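PDB 3C5M: oligogalacturonate lyase from Vibrio parahaemolyticus RIMD 2210633, which probably cleaves short pectin-derived oligogalacturonides by a lyase reaction, and folds as a seven-bladed beta-propeller that carries a manganese ion. Local coordinates for residues A[59-64]-A[74-79]; A[93-98]-A[105-110]. One frame throughout, in Å; residues are numbered along the deposited sequence.

Contact 1 (A[59-64]-A[74-79])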
loop_
_atom_site.group_PDB
_atom_site.type_symbol
_atom_site.label_atom_id
_atom_site.label_comp_id
_atom_site.label_asym_id
_atom_site.label_seq_id
_atom_site.Cartn_x
_atom_site.Cartn_y
_atom_site.Cartn_z
ATOM N N ASN A 59 8.726 5.431 20.191
ATOM C CA ASN A 59 9.091 4.534 19.112
ATOM C C ASN A 59 7.987 4.471 18.103
ATOM O O ASN A 59 6.812 4.579 18.449
ATOM C CB ASN A 59 9.345 3.132 19.648
ATOM C CG ASN A 59 10.745 2.966 20.183
ATOM O OD1 ASN A 59 10.987 2.160 21.079
ATOM N ND2 ASN A 59 11.686 3.725 19.624
ATOM N N ARG A 60 8.367 4.302 16.847
ATOM C CA ARG A 60 7.394 4.188 15.782
ATOM C C ARG A 60 6.725 2.816 16.005
ATOM O O ARG A 60 7.298 1.803 15.630
ATOM C CB ARG A 60 8.141 4.236 14.442
ATOM C CG ARG A 60 7.282 4.423 13.200
ATOM C CD ARG A 60 6.592 5.781 13.201
ATOM N NE ARG A 60 7.536 6.901 13.345
ATOM C CZ ARG A 60 8.379 7.313 12.401
ATOM N NH1 ARG A 60 8.414 6.704 11.216
ATOM N NH2 ARG A 60 9.183 8.338 12.646
ATOM N N ASN A 61 5.537 2.798 16.628
ATOM C CA ASN A 61 4.763 1.568 16.925
ATOM C C ASN A 61 3.339 1.579 16.344
ATOM O O ASN A 61 2.880 2.598 15.853
ATOM C CB ASN A 61 4.618 1.370 18.434
ATOM C CG ASN A 61 5.946 1.194 19.133
ATOM O OD1 ASN A 61 6.762 0.356 18.728
ATOM N ND2 ASN A 61 6.171 1.976 20.200
ATOM N N TYR A 62 2.629 0.455 16.446
ATOM C CA TYR A 62 1.263 0.343 15.934
ATOM C C TYR A 62 0.187 0.644 16.963
ATOM O O TYR A 62 0.268 0.226 18.131
ATOM C CB TYR A 62 1.010 -1.064 15.401
ATOM C CG TYR A 62 1.493 -1.287 13.999
ATOM C CD1 TYR A 62 0.803 -0.754 12.915
ATOM C CD2 TYR A 62 2.632 -2.027 13.757
ATOM C CE1 TYR A 62 1.237 -0.961 11.619
ATOM C CE2 TYR A 62 3.074 -2.241 12.478
ATOM C CZ TYR A 62 2.376 -1.714 11.408
ATOM O OH TYR A 62 2.792 -1.995 10.125
ATOM N N TYR A 63 -0.845 1.352 16.526
ATOM C CA TYR A 63 -1.953 1.672 17.424
ATOM C C TYR A 63 -3.266 1.274 16.755
ATOM O O TYR A 63 -3.309 1.048 15.550
ATOM C CB TYR A 63 -1.947 3.177 17.745
ATOM C CG TYR A 63 -0.796 3.615 18.651
ATOM C CD1 TYR A 63 -0.986 3.778 20.027
ATOM C CD2 TYR A 63 0.496 3.806 18.135
ATOM C CE1 TYR A 63 0.080 4.118 20.867
ATOM C CE2 TYR A 63 1.571 4.140 18.965
ATOM C CZ TYR A 63 1.355 4.293 20.331
ATOM O OH TYR A 63 2.416 4.596 21.157
ATOM N N LEU A 64 -4.316 1.131 17.553
ATOM C CA LEU A 64 -5.636 0.818 17.029
ATOM C C LEU A 64 -6.475 1.957 17.571
ATOM O O LEU A 64 -6.623 2.094 18.780
ATOM C CB LEU A 64 -6.180 -0.510 17.569
ATOM C CG LEU A 64 -7.495 -0.934 16.894
ATOM C CD1 LEU A 64 -7.198 -1.333 15.461
ATOM C CD2 LEU A 64 -8.140 -2.083 17.644
ATOM N N GLN A 74 -2.075 1.002 22.376
ATOM C CA GLN A 74 -0.792 0.642 21.807
ATOM C C GLN A 74 -0.789 -0.859 21.533
ATOM O O GLN A 74 -0.973 -1.667 22.437
ATOM C CB GLN A 74 0.341 1.006 22.767
ATOM C CG GLN A 74 1.667 1.316 22.085
ATOM C CD GLN A 74 2.802 1.555 23.078
ATOM O OE1 GLN A 74 2.627 2.230 24.107
ATOM N NE2 GLN A 74 3.977 1.007 22.770
ATOM N N LEU A 75 -0.584 -1.218 20.268
ATOM C CA LEU A 75 -0.571 -2.609 19.825
ATOM C C LEU A 75 0.784 -3.265 19.990
ATOM O O LEU A 75 0.876 -4.398 20.466
ATOM C CB LEU A 75 -0.992 -2.677 18.352
ATOM C CG LEU A 75 -2.460 -2.941 18.044
ATOM C CD1 LEU A 75 -3.351 -2.364 19.122
ATOM C CD2 LEU A 75 -2.794 -2.380 16.684
ATOM N N THR A 76 1.836 -2.547 19.601
ATOM C CA THR A 76 3.190 -3.073 19.677
ATOM C C THR A 76 4.129 -2.102 20.388
ATOM O O THR A 76 3.891 -0.897 20.396
ATOM C CB THR A 76 3.739 -3.329 18.278
ATOM O OG1 THR A 76 3.906 -2.080 17.603
ATOM C CG2 THR A 76 2.789 -4.202 17.495
ATOM N N GLU A 77 5.204 -2.635 20.969
ATOM C CA GLU A 77 6.182 -1.825 21.687
ATOM C C GLU A 77 7.608 -2.154 21.258
ATOM O O GLU A 77 7.840 -3.133 20.546
ATOM C CB GLU A 77 6.033 -2.046 23.196
ATOM C CG GLU A 77 6.308 -3.478 23.642
ATOM C CD GLU A 77 5.889 -3.734 25.088
ATOM O OE1 GLU A 77 6.420 -3.057 25.997
ATOM O OE2 GLU A 77 5.028 -4.612 25.320
ATOM N N GLY A 78 8.557 -1.329 21.696
ATOM C CA GLY A 78 9.954 -1.536 21.355
ATOM C C GLY A 78 10.264 -1.017 19.967
ATOM O O GLY A 78 9.391 -0.447 19.312
ATOM N N LYS A 79 11.498 -1.194 19.509
ATOM C CA LYS A 79 11.854 -0.724 18.180
ATOM C C LYS A 79 11.895 -1.847 17.157
ATOM O O LYS A 79 11.832 -3.028 17.502
ATOM C CB LYS A 79 13.204 -0.024 18.203
ATOM C CG LYS A 79 14.304 -0.824 18.861
ATOM C CD LYS A 79 15.672 -0.449 18.290
ATOM C CE LYS A 79 15.745 -0.825 16.801
ATOM N NZ LYS A 79 17.022 -0.434 16.148
HETATM O O HOH W 1 7.852 1.334 22.315
#
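Tyr63 lays its ring across the Gln74 side chain at an oblique tilt, CE1 lying 3.4 Å from Gln74 CG. Gln74 has CG anti to its backbone N (chi1 -152°) and runs on extended, which carries its methylenes along the CD1-CE1 side of the ring, CG also nearing Tyr63 OH. The amide beyond turns back on its own segment, NE2 donating to Thr76 O at 3.0 Å and to Asp57, while OE1 accepts from Ala2 N. Tyr63 and Gln74 are an antiparallel non-hydrogen-bonded pair of the hairpin 61-66/71-74 in one propeller blade; past it strand 71-74 ends and 75-79 sets off toward the next blade. Leu75 N still bonds to Tyr62 O (2.7 Å), but the next link is made by a side chain. Thr76 places OG1 between its backbone N and carbonyl carbon (chi1 67°), where it accepts a nearly straight bond from Tyr62 N (3.1 Å) and also bonds to Asp81. The Leu75 side chain lies against strand 61-66, CB 3.9 Å from Tyr62 CB and CD1 3.7 Å from Leu64 CB. Farther along, a water accepts from Gly78 N at 2.8 Å and donates weakly to Asn59 OD1.

Contact 2 (A[93-98]-A[105-110]); sequences RAFFYV and MKVDLE
Tyr97 and Met105, a selenomethionine in this crystal, project together from neighbouring strands. The CG of Met105 sits over one face of the phenol ring, 4.1 Å from its centroid in a CH-pi contact, and its chain then bends at chi2 and chi3, which turns the selenium and methyl off the ring. At the edge of the same ring, in its plane, Val107 CG2 comes to 3.6 Å from Tyr97 CE1. The tyrosine takes this position with CG between its backbone N and carbonyl carbon (chi1 80°), and its hydroxyl bonds to Glu114 and Lys99. Phe95 lies alongside Val107, with CE1 3.5 Å from Val107 CB, and crosses the Leu109 side chain at about a right angle. On the other face of the sheet, Lys106 stretches fully extended beside Phe96: its CG lies over the ring, 3.8 Å from the centroid, and CE reaches on toward Ala94 CB.

Strands 94-99 and 103-108 form an antiparallel beta hairpin, the middle pair of a four-stranded propeller blade. Phe95 and Tyr97 each exchange two backbone hydrogen bonds, with Val107 and Met105 respectively, and Leu109 N bonds to Arg93 O just past the strand. There Asp108 OD1 accepts from Glu110 N at 2.7 Å through its anti lone pair, an Asx turn where the chain leaves the strand; OD1 also accepts from Thr111 N. Across the hairpin the side chains thus meet chiefly through carbon, while the backbone supplies the directional bonds; the lysine's methylenes can cover Phe96 while its ammonium is carried beyond the ring.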
loop_
_atom_site.group_PDB
_atom_site.type_symbol
_atom_site.label_atom_id
_atom_site.label_comp_id
_atom_site.label_asym_id
_atom_site.label_seq_id
_atom_site.Cartn_x
_atom_site.Cartn_y
_atom_site.Cartn_z
ATOM N N ARG A 93 -9.767 -9.970 14.090
ATOM C CA ARG A 93 -9.430 -10.347 15.447
ATOM C C ARG A 93 -7.930 -10.239 15.669
ATOM O O ARG A 93 -7.415 -10.551 16.743
ATOM C CB ARG A 93 -9.912 -11.765 15.734
ATOM C CG ARG A 93 -11.423 -11.917 15.621
ATOM C CD ARG A 93 -11.864 -13.204 16.265
ATOM N NE ARG A 93 -11.548 -13.188 17.691
ATOM C CZ ARG A 93 -11.450 -14.272 18.451
ATOM N NH1 ARG A 93 -11.642 -15.475 17.921
ATOM N NH2 ARG A 93 -11.163 -14.150 19.741
ATOM N N ALA A 94 -7.230 -9.776 14.647
ATOM C CA ALA A 94 -5.794 -9.636 14.743
ATOM C C ALA A 94 -5.230 -8.849 13.560
ATOM O O ALA A 94 -5.914 -8.621 12.554
ATOM C CB ALA A 94 -5.161 -11.025 14.794
ATOM N N PHE A 95 -3.981 -8.409 13.694
ATOM C CA PHE A 95 -3.317 -7.703 12.596
ATOM C C PHE A 95 -1.926 -8.305 12.488
ATOM O O PHE A 95 -1.456 -8.934 13.431
ATOM C CB PHE A 95 -3.283 -6.169 12.829
ATOM C CG PHE A 95 -2.051 -5.662 13.533
ATOM C CD1 PHE A 95 -1.928 -5.762 14.920
ATOM C CD2 PHE A 95 -1.010 -5.075 12.807
ATOM C CE1 PHE A 95 -0.794 -5.284 15.577
ATOM C CE2 PHE A 95 0.135 -4.592 13.455
ATOM C CZ PHE A 95 0.243 -4.697 14.846
ATOM N N PHE A 96 -1.294 -8.149 11.331
ATOM C CA PHE A 96 0.037 -8.702 11.106
ATOM C C PHE A 96 1.036 -7.610 10.767
ATOM O O PHE A 96 0.685 -6.603 10.141
ATOM C CB PHE A 96 0.036 -9.692 9.929
ATOM C CG PHE A 96 -0.812 -10.910 10.143
ATOM C CD1 PHE A 96 -2.202 -10.816 10.185
ATOM C CD2 PHE A 96 -0.220 -12.164 10.268
ATOM C CE1 PHE A 96 -2.993 -11.958 10.347
ATOM C CE2 PHE A 96 -1.001 -13.312 10.429
ATOM C CZ PHE A 96 -2.393 -13.211 10.468
ATOM N N TYR A 97 2.287 -7.814 11.168
ATOM C CA TYR A 97 3.337 -6.862 10.853
ATOM C C TYR A 97 4.687 -7.540 10.977
ATOM O O TYR A 97 4.789 -8.600 11.573
ATOM C CB TYR A 97 3.280 -5.659 11.789
ATOM C CG TYR A 97 3.900 -5.897 13.140
ATOM C CD1 TYR A 97 3.234 -6.656 14.105
ATOM C CD2 TYR A 97 5.149 -5.343 13.467
ATOM C CE1 TYR A 97 3.789 -6.862 15.374
ATOM C CE2 TYR A 97 5.720 -5.539 14.727
ATOM C CZ TYR A 97 5.034 -6.299 15.675
ATOM O OH TYR A 97 5.591 -6.511 16.916
ATOM N N VAL A 98 5.716 -6.922 10.404
ATOM C CA VAL A 98 7.057 -7.471 10.454
ATOM C C VAL A 98 7.942 -6.659 11.391
ATOM O O VAL A 98 7.985 -5.426 11.322
ATOM C CB VAL A 98 7.706 -7.480 9.065
ATOM C CG1 VAL A 98 9.137 -7.978 9.161
ATOM C CG2 VAL A 98 6.895 -8.350 8.128
HETATM N N MSE A 105 4.930 -11.177 12.425
HETATM C CA MSE A 105 4.143 -11.291 13.657
HETATM C C MSE A 105 2.648 -11.258 13.455
HETATM O O MSE A 105 2.146 -10.626 12.534
HETATM C CB MSE A 105 4.482 -10.150 14.607
HETATM C CG MSE A 105 5.941 -9.912 14.772
HETATM SE SE MSE A 105 6.808 -11.441 15.575
HETATM C CE MSE A 105 5.768 -11.477 17.273
ATOM N N LYS A 106 1.943 -11.932 14.347
ATOM C CA LYS A 106 0.493 -11.960 14.327
ATOM C C LYS A 106 0.105 -11.499 15.723
ATOM O O LYS A 106 0.529 -12.096 16.717
ATOM C CB LYS A 106 -0.034 -13.373 14.098
ATOM C CG LYS A 106 -1.533 -13.389 13.910
ATOM C CD LYS A 106 -2.082 -14.766 14.079
ATOM C CE LYS A 106 -3.581 -14.792 13.898
ATOM N NZ LYS A 106 -4.116 -16.120 14.296
ATOM N N VAL A 107 -0.700 -10.449 15.800
ATOM C CA VAL A 107 -1.098 -9.889 17.088
ATOM C C VAL A 107 -2.602 -9.912 17.367
ATOM O O VAL A 107 -3.384 -9.379 16.595
ATOM C CB VAL A 107 -0.660 -8.414 17.196
ATOM C CG1 VAL A 107 -0.926 -7.903 18.595
ATOM C CG2 VAL A 107 0.786 -8.270 16.795
ATOM N N ASP A 108 -2.998 -10.500 18.486
ATOM C CA ASP A 108 -4.406 -10.553 18.856
ATOM C C ASP A 108 -4.813 -9.121 19.236
ATOM O O ASP A 108 -4.233 -8.530 20.147
ATOM C CB ASP A 108 -4.590 -11.493 20.053
ATOM C CG ASP A 108 -6.052 -11.783 20.364
ATOM O OD1 ASP A 108 -6.837 -10.821 20.489
ATOM O OD2 ASP A 108 -6.415 -12.975 20.499
ATOM N N LEU A 109 -5.799 -8.561 18.536
ATOM C CA LEU A 109 -6.235 -7.195 18.804
ATOM C C LEU A 109 -6.947 -7.033 20.135
ATOM O O LEU A 109 -7.242 -5.911 20.566
ATOM C CB LEU A 109 -7.151 -6.716 17.695
ATOM C CG LEU A 109 -6.416 -6.491 16.393
ATOM C CD1 LEU A 109 -7.397 -6.076 15.300
ATOM C CD2 LEU A 109 -5.362 -5.424 16.628
ATOM N N GLU A 110 -7.224 -8.159 20.780
ATOM C CA GLU A 110 -7.914 -8.176 22.057
ATOM C C GLU A 110 -6.925 -8.319 23.192
ATOM O O GLU A 110 -6.746 -7.395 23.981
ATOM C CB GLU A 110 -8.901 -9.343 22.091
ATOM C CG GLU A 110 -10.365 -8.947 22.215
ATOM C CD GLU A 110 -10.763 -8.605 23.647
ATOM O OE1 GLU A 110 -10.184 -7.649 24.227
ATOM O OE2 GLU A 110 -11.657 -9.302 24.186
#

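The two contacts follow one another along the chain in adjacent blades of the propeller, their centres 12 Å apart. Contact 1 belongs to the blade of strands 33-34, 49-54, 61-66 and 71-74, which strand 6-8 extends; contact 2 lies in the next, formed by 87-88, 94-99, 103-108 and 114-119. Tyr62 of strand 61-66 and Leu75 and Thr76 of the loop after 71-74 pack on Phe95 and Tyr97 of the next blade, Tyr62 CE2 3.5 Å from Tyr97 CB. This packing is mainly apolar and aromatic, with polar links from Tyr62 and Thr76 to the connecting loop. The Tyr62 side chain is about 11 Å from those of the manganese ligands Gln350 and His355; contact 2 is remote.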